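Local coordinates for tyrosine-protein phosphatase YwqE (Bacillus subtilis, PDB 3QY6), which removes the phosphate group from phosphotyrosine in the proteins YwqD, YwqF and Ssb, acting as a manganese-dependent protein tyrosine phosphatase, at residues 81-86 and 120-125; 101-106 and 129-134. All blocks are in the same frame, centred on the assembly; numbering follows the deposited sequence.

How the contacts relate
Both contacts belong to one corner of the alpha/beta barrel, and their segments alternate along the chain. Both are largely buried, though contact 1 is farther from the chain centre and includes the exposed G85. In contact 1 the turn after strand 80-82 rests on helix 118-127, a small patch held by van der Waals packing of side chains and of methyls against carbonyl oxygens. Contact 2 is larger, with backbone hydrogen bonds between strands 104-108 and 131-135 and side chains packed on both sheet faces. Helix 118-127 connects those two strands, so it is shared. The centres are about 11 Å apart, and the contacts touch: F122 packs on P132, I81 on I105, and I81 N probably hydrogen-bonds L106 O.

Contact 1: 81-86 and 120-125; sequences IRIYGE and QLFYDL
I83, Y84 and G85, in the turn that carries the chain from strand 80-82 of the barrel to helix 87-92, pack on L121 and F122 of helix 118-127, a contact between a beta-alpha turn and an outer helix. The core is aliphatic. I83 and L121 run alongside each other in opposite senses, and the same leucine methyl meets both carbons of the isoleucine's long branch: I83 CG1 lies 3.7 Å from L121 CD2, and I83 CD1 is equally near. That branch of I83 reaches the helix because CG1 stands anti to the backbone N (chi1 -168°), while CG2 takes the position between N and the carbonyl carbon. Beyond L121, the tip of I83 approaches the F122 ring obliquely, with I83 CD1 4.2 Å from F122 CE1.

The other leucine contacts are with the backbone of the turn. L121 CD2 sits 3.7 Å from Y84 O, and L121 CD1 is 4.2 Å from G85 O. These are van der Waals approaches of methyls to carbonyl oxygens. The backbones stay well apart, 7.2 Å between G85 CA and L121 CA at their nearest, and the leucine side chain bridges that distance. Y84 points away from the helix; its ring edge faces R82 O and E86 OE1 in plane, and its hydroxyl hydrogen-bonds D90.

Around this patch, I83 also packs on F109, P110 and Y117 and on I107 of strand 104-108. L121 touches V87 of helix 87-92, whose N-cap is E86. F122 spans I107 in strand 104-108 and P132 and I134 in strand 131-135, so helix 118-127 lies over the outer face of the sheet.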
ATOM      1  N   ILE A  81       8.753   1.111   1.686  1.00 27.90           N
ATOM      2  CA  ILE A  81       9.936   1.649   2.351  1.00 28.51           C
ATOM      3  C   ILE A  81       9.762   1.604   3.855  1.00 28.55           C
ATOM      4  O   ILE A  81       8.961   2.350   4.441  1.00 27.80           O
ATOM      5  CB  ILE A  81      10.262   3.075   1.835  1.00 29.15           C
ATOM      6  CG1 ILE A  81      10.546   3.046   0.332  1.00 28.50           C
ATOM      7  CG2 ILE A  81      11.446   3.704   2.609  1.00 26.99           C
ATOM      8  CD1 ILE A  81      10.270   4.409  -0.382  1.00 29.73           C
ATOM      9  N   ARG A  82      10.490   0.699   4.495  1.00 29.97           N
ATOM     10  CA  ARG A  82      10.550   0.752   5.945  1.00 31.28           C
ATOM     11  C   ARG A  82      11.191   2.072   6.359  1.00 31.67           C
ATOM     12  O   ARG A  82      12.316   2.410   5.960  1.00 31.28           O
ATOM     13  CB  ARG A  82      11.293  -0.446   6.533  1.00 31.77           C
ATOM     14  CG  ARG A  82      11.469  -0.390   8.073  1.00 34.27           C
ATOM     15  CD  ARG A  82      10.193  -0.757   8.891  1.00 37.77           C
ATOM     16  NE  ARG A  82       9.565  -1.994   8.441  1.00 42.22           N
ATOM     17  CZ  ARG A  82       9.970  -3.230   8.732  1.00 44.36           C
ATOM     18  NH1 ARG A  82      11.026  -3.448   9.502  1.00 44.51           N
ATOM     19  NH2 ARG A  82       9.299  -4.265   8.245  1.00 46.83           N
ATOM     20  N   ILE A  83      10.440   2.819   7.157  1.00 32.62           N
ATOM     21  CA  ILE A  83      10.803   4.172   7.519  1.00 33.33           C
ATOM     22  C   ILE A  83      12.206   4.224   8.126  1.00 34.21           C
ATOM     23  O   ILE A  83      12.595   3.335   8.900  1.00 34.35           O
ATOM     24  CB  ILE A  83       9.773   4.798   8.465  1.00 33.22           C
ATOM     25  CG1 ILE A  83      10.008   6.305   8.600  1.00 34.68           C
ATOM     26  CG2 ILE A  83       9.769   4.089   9.848  1.00 33.52           C
ATOM     27  CD1 ILE A  83       8.860   7.082   9.240  1.00 36.79           C
ATOM     28  N   TYR A  84      12.973   5.222   7.706  1.00 34.16           N
ATOM     29  CA  TYR A  84      14.203   5.600   8.398  1.00 35.44           C
ATOM     30  C   TYR A  84      14.402   7.096   8.290  1.00 36.10           C
ATOM     31  O   TYR A  84      13.703   7.775   7.521  1.00 36.72           O
ATOM     32  CB  TYR A  84      15.425   4.837   7.876  1.00 35.07           C
ATOM     33  CG  TYR A  84      15.756   5.000   6.412  1.00 33.51           C
ATOM     34  CD1 TYR A  84      14.968   4.392   5.423  1.00 33.53           C
ATOM     35  CD2 TYR A  84      16.894   5.719   6.005  1.00 33.26           C
ATOM     36  CE1 TYR A  84      15.290   4.518   4.070  1.00 34.53           C
ATOM     37  CE2 TYR A  84      17.232   5.847   4.656  1.00 35.29           C
ATOM     38  CZ  TYR A  84      16.420   5.248   3.689  1.00 34.79           C
ATOM     39  OH  TYR A  84      16.729   5.373   2.362  1.00 32.34           O
ATOM     40  N   GLY A  85      15.337   7.616   9.084  1.00 37.47           N
ATOM     41  CA  GLY A  85      15.522   9.069   9.204  1.00 38.04           C
ATOM     42  C   GLY A  85      15.840   9.812   7.914  1.00 38.34           C
ATOM     43  O   GLY A  85      15.502  10.993   7.771  1.00 38.16           O
ATOM     44  N   GLU A  86      16.467   9.113   6.970  1.00 38.50           N
ATOM     45  CA  GLU A  86      17.076   9.748   5.800  1.00 39.58           C
ATOM     46  C   GLU A  86      16.313   9.500   4.497  1.00 39.44           C
ATOM     47  O   GLU A  86      16.896   9.550   3.415  1.00 39.15           O
ATOM     48  CB  GLU A  86      18.527   9.282   5.637  1.00 39.66           C
ATOM     49  CG  GLU A  86      19.479   9.735   6.752  1.00 41.27           C
ATOM     50  CD  GLU A  86      19.187   9.082   8.100  1.00 45.74           C
ATOM     51  OE1 GLU A  86      19.178   7.827   8.179  1.00 47.43           O
ATOM     52  OE2 GLU A  86      18.965   9.826   9.084  1.00 48.30           O
ATOM     53  N   GLN A 120       7.863  14.761  11.608  1.00 41.20           N
ATOM     54  CA  GLN A 120       8.852  15.700  11.065  1.00 41.97           C
ATOM     55  C   GLN A 120       9.291  15.281   9.668  1.00 41.74           C
ATOM     56  O   GLN A 120       9.328  16.108   8.758  1.00 41.75           O
ATOM     57  CB  GLN A 120      10.068  15.862  11.999  1.00 42.41           C
ATOM     58  CG  GLN A 120      11.121  16.899  11.531  1.00 44.02           C
ATOM     59  CD  GLN A 120      10.532  18.292  11.284  1.00 47.75           C
ATOM     60  OE1 GLN A 120       9.926  18.900  12.178  1.00 48.86           O
ATOM     61  NE2 GLN A 120      10.696  18.796  10.062  1.00 47.58           N
ATOM     62  N   LEU A 121       9.616  13.997   9.509  1.00 40.85           N
ATOM     63  CA  LEU A 121       9.958  13.454   8.203  1.00 40.08           C
ATOM     64  C   LEU A 121       8.852  13.731   7.193  1.00 39.78           C
ATOM     65  O   LEU A 121       9.138  14.132   6.065  1.00 40.26           O
ATOM     66  CB  LEU A 121      10.242  11.951   8.288  1.00 39.67           C
ATOM     67  CG  LEU A 121      10.441  11.212   6.962  1.00 39.21           C
ATOM     68  CD1 LEU A 121      11.671  11.726   6.149  1.00 36.01           C
ATOM     69  CD2 LEU A 121      10.553   9.720   7.237  1.00 37.60           C
ATOM     70  N   PHE A 122       7.597  13.535   7.600  1.00 39.55           N
ATOM     71  CA  PHE A 122       6.470  13.644   6.670  1.00 39.38           C
ATOM     72  C   PHE A 122       6.221  15.096   6.283  1.00 39.81           C
ATOM     73  O   PHE A 122       5.710  15.379   5.202  1.00 39.34           O
ATOM     74  CB  PHE A 122       5.187  13.027   7.242  1.00 39.14           C
ATOM     75  CG  PHE A 122       5.183  11.508   7.279  1.00 39.00           C
ATOM     76  CD1 PHE A 122       6.269  10.766   6.822  1.00 37.30           C
ATOM     77  CD2 PHE A 122       4.053  10.825   7.728  1.00 39.26           C
ATOM     78  CE1 PHE A 122       6.235   9.362   6.858  1.00 37.50           C
ATOM     79  CE2 PHE A 122       4.014   9.426   7.766  1.00 37.86           C
ATOM     80  CZ  PHE A 122       5.100   8.698   7.332  1.00 36.54           C
ATOM     81  N   TYR A 123       6.564  16.005   7.188  1.00 40.67           N
ATOM     82  CA  TYR A 123       6.469  17.439   6.909  1.00 41.69           C
ATOM     83  C   TYR A 123       7.545  17.851   5.890  1.00 41.47           C
ATOM     84  O   TYR A 123       7.249  18.544   4.907  1.00 41.64           O
ATOM     85  CB  TYR A 123       6.595  18.257   8.206  1.00 42.04           C
ATOM     86  CG  TYR A 123       6.540  19.754   7.967  1.00 44.86           C
ATOM     87  CD1 TYR A 123       5.336  20.390   7.656  1.00 47.11           C
ATOM     88  CD2 TYR A 123       7.701  20.525   8.018  1.00 47.97           C
ATOM     89  CE1 TYR A 123       5.292  21.774   7.414  1.00 49.53           C
ATOM     90  CE2 TYR A 123       7.669  21.898   7.779  1.00 48.93           C
ATOM     91  CZ  TYR A 123       6.467  22.516   7.482  1.00 50.56           C
ATOM     92  OH  TYR A 123       6.444  23.880   7.252  1.00 51.95           O
ATOM     93  N   ASP A 124       8.749  17.359   6.097  1.00 41.73           N
ATOM     94  CA  ASP A 124       9.837  17.603   5.193  1.00 42.23           C
ATOM     95  C   ASP A 124       9.495  17.060   3.821  1.00 41.95           C
ATOM     96  O   ASP A 124       9.779  17.701   2.835  1.00 41.68           O
ATOM     97  CB  ASP A 124      11.080  16.884   5.668  1.00 42.93           C
ATOM     98  CG  ASP A 124      11.660  17.468   6.913  1.00 45.47           C
ATOM     99  OD1 ASP A 124      11.304  18.605   7.272  1.00 48.29           O
ATOM    100  OD2 ASP A 124      12.461  16.761   7.529  1.00 46.43           O
ATOM    101  N   LEU A 125       8.884  15.881   3.763  1.00 41.05           N
ATOM    102  CA  LEU A 125       8.517  15.310   2.477  1.00 40.92           C
ATOM    103  C   LEU A 125       7.502  16.126   1.745  1.00 40.88           C
ATOM    104  O   LEU A 125       7.593  16.309   0.573  1.00 40.54           O
ATOM    105  CB  LEU A 125       8.002  13.887   2.630  1.00 40.40           C
ATOM    106  CG  LEU A 125       9.132  12.956   2.972  1.00 40.93           C
ATOM    107  CD1 LEU A 125       8.671  11.679   3.478  1.00 40.44           C
ATOM    108  CD2 LEU A 125       9.991  12.780   1.816  1.00 40.06           C
TER

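Contact 2: 101-106 and 129-134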
ATOM      1  N   ASP A 101       6.975   6.207  -9.727  1.00 30.02           N
ATOM      2  CA  ASP A 101       7.716   7.467  -9.950  1.00 32.03           C
ATOM      3  C   ASP A 101       6.829   8.699  -9.822  1.00 32.76           C
ATOM      4  O   ASP A 101       7.093   9.737 -10.458  1.00 33.84           O
ATOM      5  CB  ASP A 101       8.435   7.460 -11.306  1.00 32.43           C
ATOM      6  CG  ASP A 101       9.469   6.366 -11.402  1.00 35.09           C
ATOM      7  OD1 ASP A 101       9.356   5.506 -12.299  1.00 36.05           O
ATOM      8  OD2 ASP A 101      10.381   6.353 -10.554  1.00 35.54           O
ATOM      9  N   THR A 102       5.789   8.574  -9.026  1.00 32.31           N
ATOM     10  CA  THR A 102       4.906   9.657  -8.672  1.00 33.47           C
ATOM     11  C   THR A 102       5.287  10.355  -7.386  1.00 33.33           C
ATOM     12  O   THR A 102       6.231  10.043  -6.755  1.00 34.91           O
ATOM     13  CB  THR A 102       3.435   9.216  -8.525  1.00 33.91           C
ATOM     14  OG1 THR A 102       3.277   8.469  -7.337  1.00 31.61           O
ATOM     15  CG2 THR A 102       2.950   8.399  -9.714  1.00 33.89           C
ATOM     16  N   LYS A 103       4.494  11.321  -7.019  1.00 33.96           N
ATOM     17  CA  LYS A 103       4.610  12.029  -5.781  1.00 34.42           C
ATOM     18  C   LYS A 103       4.333  11.184  -4.539  1.00 33.25           C
ATOM     19  O   LYS A 103       4.702  11.547  -3.483  1.00 32.43           O
ATOM     20  CB  LYS A 103       3.779  13.313  -5.771  1.00 34.91           C
ATOM     21  CG  LYS A 103       2.317  13.160  -5.706  1.00 38.56           C
ATOM     22  CD  LYS A 103       1.613  14.488  -5.791  1.00 43.44           C
ATOM     23  CE  LYS A 103       1.723  15.087  -7.161  1.00 44.83           C
ATOM     24  NZ  LYS A 103       0.761  16.231  -7.363  1.00 46.15           N
ATOM     25  N   TYR A 104       3.568  10.124  -4.687  1.00 32.56           N
ATOM     26  CA  TYR A 104       3.160   9.310  -3.565  1.00 31.40           C
ATOM     27  C   TYR A 104       4.229   8.316  -3.207  1.00 30.97           C
ATOM     28  O   TYR A 104       4.670   7.628  -4.055  1.00 30.62           O
ATOM     29  CB  TYR A 104       1.877   8.606  -3.917  1.00 31.64           C
ATOM     30  CG  TYR A 104       0.790   9.571  -4.184  1.00 32.58           C
ATOM     31  CD1 TYR A 104      -0.058   9.960  -3.192  1.00 34.21           C
ATOM     32  CD2 TYR A 104       0.652  10.141  -5.408  1.00 36.18           C
ATOM     33  CE1 TYR A 104      -1.027  10.860  -3.419  1.00 34.96           C
ATOM     34  CE2 TYR A 104      -0.320  11.053  -5.640  1.00 36.05           C
ATOM     35  CZ  TYR A 104      -1.150  11.406  -4.648  1.00 36.35           C
ATOM     36  OH  TYR A 104      -2.131  12.315  -4.892  1.00 37.98           O
ATOM     37  N   ILE A 105       4.601   8.257  -1.938  1.00 29.88           N
ATOM     38  CA  ILE A 105       5.625   7.324  -1.448  1.00 29.89           C
ATOM     39  C   ILE A 105       5.017   6.370  -0.431  1.00 28.24           C
ATOM     40  O   ILE A 105       4.377   6.805   0.515  1.00 28.34           O
ATOM     41  CB  ILE A 105       6.758   8.043  -0.668  1.00 30.48           C
ATOM     42  CG1 ILE A 105       7.255   9.287  -1.381  1.00 32.32           C
ATOM     43  CG2 ILE A 105       7.904   7.065  -0.370  1.00 31.78           C
ATOM     44  CD1 ILE A 105       7.940  10.269  -0.401  1.00 35.23           C
ATOM     45  N   LEU A 106       5.265   5.073  -0.575  1.00 27.26           N
ATOM     46  CA  LEU A 106       4.725   4.121   0.394  1.00 26.22           C
ATOM     47  C   LEU A 106       5.761   3.901   1.482  1.00 26.90           C
ATOM     48  O   LEU A 106       6.859   3.407   1.213  1.00 26.56           O
ATOM     49  CB  LEU A 106       4.329   2.810  -0.276  1.00 25.31           C
ATOM     50  CG  LEU A 106       3.621   1.779   0.594  1.00 25.17           C
ATOM     51  CD1 LEU A 106       2.202   2.235   0.974  1.00 25.67           C
ATOM     52  CD2 LEU A 106       3.583   0.419  -0.137  1.00 27.84           C
ATOM     53  N   GLY A 129       7.082  18.306  -2.050  1.00 38.86           N
ATOM     54  CA  GLY A 129       5.981  17.989  -2.969  1.00 37.27           C
ATOM     55  C   GLY A 129       5.671  16.494  -3.017  1.00 36.28           C
ATOM     56  O   GLY A 129       4.959  16.022  -3.903  1.00 35.57           O
ATOM     57  N   TYR A 130       6.221  15.754  -2.057  1.00 35.66           N
ATOM     58  CA  TYR A 130       5.888  14.330  -1.916  1.00 35.46           C
ATOM     59  C   TYR A 130       4.680  14.174  -0.994  1.00 35.03           C
ATOM     60  O   TYR A 130       4.403  15.048  -0.162  1.00 35.29           O
ATOM     61  CB  TYR A 130       7.071  13.538  -1.374  1.00 35.29           C
ATOM     62  CG  TYR A 130       8.152  13.192  -2.384  1.00 36.99           C
ATOM     63  CD1 TYR A 130       7.946  12.207  -3.360  1.00 36.30           C
ATOM     64  CD2 TYR A 130       9.376  13.855  -2.369  1.00 37.83           C
ATOM     65  CE1 TYR A 130       8.946  11.882  -4.290  1.00 39.56           C
ATOM     66  CE2 TYR A 130      10.380  13.542  -3.294  1.00 40.27           C
ATOM     67  CZ  TYR A 130      10.156  12.564  -4.248  1.00 40.74           C
ATOM     68  OH  TYR A 130      11.158  12.261  -5.148  1.00 44.24           O
ATOM     69  N   ILE A 131       3.932  13.081  -1.165  1.00 34.10           N
ATOM     70  CA  ILE A 131       2.898  12.712  -0.210  1.00 33.30           C
ATOM     71  C   ILE A 131       3.214  11.318   0.370  1.00 32.50           C
ATOM     72  O   ILE A 131       3.252  10.346  -0.379  1.00 32.13           O
ATOM     73  CB  ILE A 131       1.491  12.756  -0.826  1.00 34.56           C
ATOM     74  CG1 ILE A 131       1.148  14.192  -1.260  1.00 34.70           C
ATOM     75  CG2 ILE A 131       0.446  12.296   0.204  1.00 32.75           C
ATOM     76  CD1 ILE A 131       0.122  14.274  -2.424  1.00 37.90           C
ATOM     77  N   PRO A 132       3.474  11.238   1.683  1.00 31.65           N
ATOM     78  CA  PRO A 132       3.727   9.933   2.285  1.00 30.89           C
ATOM     79  C   PRO A 132       2.414   9.169   2.486  1.00 29.84           C
ATOM     80  O   PRO A 132       1.444   9.711   3.031  1.00 29.48           O
ATOM     81  CB  PRO A 132       4.382  10.283   3.635  1.00 30.97           C
ATOM     82  CG  PRO A 132       3.856  11.611   3.978  1.00 31.16           C
ATOM     83  CD  PRO A 132       3.571  12.327   2.667  1.00 31.30           C
ATOM     84  N   VAL A 133       2.402   7.918   2.049  1.00 28.94           N
ATOM     85  CA  VAL A 133       1.289   7.018   2.281  1.00 27.39           C
ATOM     86  C   VAL A 133       1.699   5.954   3.289  1.00 28.38           C
ATOM     87  O   VAL A 133       2.567   5.126   2.989  1.00 26.72           O
ATOM     88  CB  VAL A 133       0.846   6.345   0.951  1.00 28.48           C
ATOM     89  CG1 VAL A 133      -0.412   5.491   1.157  1.00 25.81           C
ATOM     90  CG2 VAL A 133       0.599   7.440  -0.122  1.00 26.98           C
ATOM     91  N   ILE A 134       1.055   5.960   4.454  1.00 27.01           N
ATOM     92  CA  ILE A 134       1.356   4.959   5.506  1.00 28.14           C
ATOM     93  C   ILE A 134       0.830   3.568   5.110  1.00 27.63           C
ATOM     94  O   ILE A 134      -0.355   3.410   4.792  1.00 28.00           O
ATOM     95  CB  ILE A 134       0.820   5.420   6.886  1.00 27.46           C
ATOM     96  CG1 ILE A 134       1.518   6.712   7.326  1.00 29.74           C
ATOM     97  CG2 ILE A 134       0.934   4.305   7.979  1.00 29.11           C
ATOM     98  CD1 ILE A 134       0.742   7.442   8.413  1.00 31.46           C
TER
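K103 O, I131 O and I105 O each accept one backbone N-H across the pair of parallel strands: I131 N to K103 O at 2.9 Å, I105 N to I131 O, and V133 N to I105 O at 2.7 Å. Each bond is nearly straight at the hydrogen. The axes of segments 104-106 and 131-134 approach to 4.6 Å with a crossing angle of -33°, the twist of a barrel sheet.

Y104, L106, I131 and V133 share one face. The Y104 ring, its CG anti to the carbonyl carbon (chi1 -62°), runs along the I131 side chain, Y104 CE1 3.7 Å from I131 CD1, while V133 CG2 meets the ring edge 4.0 Å from Y104 CD1. The aliphatic part of K103 runs alongside I131 in the same direction, K103 CD 3.7 Å from I131 CD1. On the opposite face the I105 side chain lies across that of Y130, nearly perpendicular to it, with I105 CD1 3.5 Å from Y130 CB, and the edge of the Y130 ring faces K103 O.

A second shell positions these groups. T102 OG1 accepts Y104 N in an ST turn and also hydrogen-bonds L99 O, while the Y104 hydroxyl bonds Q235 O. A serine in place of Y104 removes the ring, which would probably open a gap beside I131 and V133 and leave Q235 O without its hydroxyl partner.

L106 packs on H5, and its side chain is about 6 Å from a bound iron ion, whereas I105 and P132 meet helix 118-127. That helix ends in a Schellman motif at G129, and strand 131-135 then completes the beta-alpha-beta crossover begun at strand 104-108, as in TIM-barrel-like hydrolases.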